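Local coordinates for protein putative regulator (Escherichia coli O6, PDB 3HFI) that is of unknown function but is probably a transcription regulator that controls its DNA binding through a small ligand held by its UTRA domain, at residues Y39-K43 with L44-P48. Sequence-based numbering, arbitrary orientation.
Sequences YVAEK and LRITP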
loop_
_atom_site.group_PDB
_atom_site.type_symbol
_atom_site.label_atom_id
_atom_site.label_comp_id
_atom_site.label_asym_id
_atom_site.label_seq_id
_atom_site.Cartn_x
_atom_site.Cartn_y
_atom_site.Cartn_z
ATOM N N TYR A 39 -16.958 -3.347 14.781
ATOM C CA TYR A 39 -16.083 -2.473 13.933
ATOM C C TYR A 39 -15.579 -3.224 12.745
ATOM O O TYR A 39 -15.645 -2.758 11.631
ATOM C CB TYR A 39 -14.912 -1.992 14.761
ATOM C CG TYR A 39 -13.966 -1.088 14.017
ATOM C CD1 TYR A 39 -14.377 0.198 13.629
ATOM C CD2 TYR A 39 -12.651 -1.498 13.740
ATOM C CE1 TYR A 39 -13.511 1.060 12.983
ATOM C CE2 TYR A 39 -11.760 -0.628 13.078
ATOM C CZ TYR A 39 -12.211 0.652 12.700
ATOM O OH TYR A 39 -11.396 1.546 12.023
ATOM N N VAL A 40 -15.104 -4.442 12.989
ATOM C CA VAL A 40 -14.605 -5.267 11.917
ATOM C C VAL A 40 -15.711 -5.666 10.934
ATOM O O VAL A 40 -15.511 -5.701 9.700
ATOM C CB VAL A 40 -13.925 -6.503 12.471
ATOM C CG1 VAL A 40 -13.690 -7.491 11.354
ATOM C CG2 VAL A 40 -12.573 -6.132 13.139
ATOM N N ALA A 41 -16.895 -5.975 11.474
ATOM C CA ALA A 41 -18.010 -6.329 10.620
ATOM C C ALA A 41 -18.375 -5.178 9.700
ATOM O O ALA A 41 -18.614 -5.410 8.533
ATOM C CB ALA A 41 -19.247 -6.822 11.463
ATOM N N GLU A 42 -18.451 -3.958 10.216
ATOM C CA GLU A 42 -18.684 -2.732 9.388
ATOM C C GLU A 42 -17.615 -2.553 8.297
ATOM O O GLU A 42 -17.908 -2.354 7.111
ATOM C CB GLU A 42 -18.736 -1.505 10.350
ATOM C CG GLU A 42 -18.794 -0.039 9.784
ATOM C CD GLU A 42 -18.390 1.047 10.894
ATOM O OE1 GLU A 42 -18.591 0.784 12.131
ATOM O OE2 GLU A 42 -17.859 2.156 10.542
ATOM N N LYS A 43 -16.344 -2.695 8.665
ATOM C CA LYS A 43 -15.298 -2.633 7.631
ATOM C C LYS A 43 -15.495 -3.663 6.535
ATOM O O LYS A 43 -15.396 -3.362 5.363
ATOM C CB LYS A 43 -13.963 -2.874 8.288
ATOM C CG LYS A 43 -13.601 -1.789 9.302
ATOM C CD LYS A 43 -13.368 -0.520 8.564
ATOM C CE LYS A 43 -12.955 0.573 9.476
ATOM N NZ LYS A 43 -12.556 1.695 8.594
ATOM N N LEU A 44 -15.745 -4.919 6.908
ATOM C CA LEU A 44 -15.862 -5.981 5.926
ATOM C C LEU A 44 -17.259 -6.074 5.293
ATOM O O LEU A 44 -17.494 -6.871 4.395
ATOM C CB LEU A 44 -15.498 -7.293 6.576
ATOM C CG LEU A 44 -14.019 -7.619 6.856
ATOM C CD1 LEU A 44 -13.919 -8.918 7.637
ATOM C CD2 LEU A 44 -13.234 -7.722 5.556
ATOM N N ARG A 45 -18.185 -5.241 5.735
ATOM C CA ARG A 45 -19.578 -5.295 5.292
ATOM C C ARG A 45 -20.197 -6.655 5.470
ATOM O O ARG A 45 -20.767 -7.225 4.543
ATOM C CB ARG A 45 -19.706 -4.777 3.858
ATOM C CG ARG A 45 -19.050 -3.413 3.771
ATOM C CD ARG A 45 -19.206 -2.663 2.471
ATOM N NE ARG A 45 -18.145 -1.643 2.439
ATOM C CZ ARG A 45 -17.799 -0.886 1.389
ATOM N NH1 ARG A 45 -18.452 -0.986 0.214
ATOM N NH2 ARG A 45 -16.802 0.014 1.542
ATOM N N ILE A 46 -20.073 -7.185 6.682
ATOM C CA ILE A 46 -20.695 -8.454 7.045
ATOM C C ILE A 46 -21.515 -8.236 8.311
ATOM O O ILE A 46 -21.398 -7.200 8.941
ATOM C CB ILE A 46 -19.662 -9.587 7.229
ATOM C CG1 ILE A 46 -18.669 -9.271 8.341
ATOM C CG2 ILE A 46 -18.937 -9.860 5.912
ATOM C CD1 ILE A 46 -17.646 -10.457 8.596
ATOM N N THR A 47 -22.320 -9.241 8.690
ATOM C CA THR A 47 -23.156 -9.165 9.886
ATOM C C THR A 47 -22.242 -9.305 11.098
ATOM O O THR A 47 -21.424 -10.202 11.156
ATOM C CB THR A 47 -24.237 -10.223 9.842
ATOM O OG1 THR A 47 -24.942 -10.085 8.599
ATOM C CG2 THR A 47 -25.221 -10.121 11.023
ATOM N N PRO A 48 -22.351 -8.390 12.056
ATOM C CA PRO A 48 -21.666 -8.570 13.314
ATOM C C PRO A 48 -21.885 -9.984 13.821
ATOM O O PRO A 48 -23.024 -10.525 13.806
ATOM C CB PRO A 48 -22.388 -7.602 14.249
ATOM C CG PRO A 48 -22.850 -6.408 13.254
ATOM C CD PRO A 48 -23.135 -7.127 11.962
HETATM O O HOH W 1 -16.209 -1.106 4.332
#
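A41 and I46 meet where the short helix 38-44 ends in a Schellman motif, in the connection between strands 26-35 and 51-60 of the UTRA domain. R45 is the turning residue, with positive phi (54°). Beyond it the chain folds back beside the last helical turn. Two bonds make the motif. I46 N donates to A41 O at 3.0 Å, and the bond is nearly straight (168°). R45 N reaches E42 O from above the carbonyl plane at 3.2 Å, so this bond misses the lone pairs. L44 N still makes the ordinary helical bond, to V40 O at 2.9 Å.

The tight side is centred on the A41 methyl, which meets both backbone and apolar side-chain atoms. A41 CB lies 3.3 Å from I46 O and 3.5 Å from P48 CA, and P48 CD and I46 CG1 also touch this methyl. I46 CG1 sits between its own backbone N and carbonyl carbon (chi1 61°), which brings it close to A41 CA. V40 and L44, one turn apart, project in parallel from the helix, with V40 CG1 4.0 Å from L44 CD1. They pack the helix against the sheet: V40 touches F148, and L44 touches I52. I46 also rests on I52.

The other side faces solvent. E42 and R45 are exposed there, and K43 turns its end away from the returning chain. The straight R45 chain carries NE out to a water that joins the two segments. This water donates to K43 O at 2.6 Å and, lying in the guanidinium plane at its edge, accepts from R45 NE at 2.8 Å.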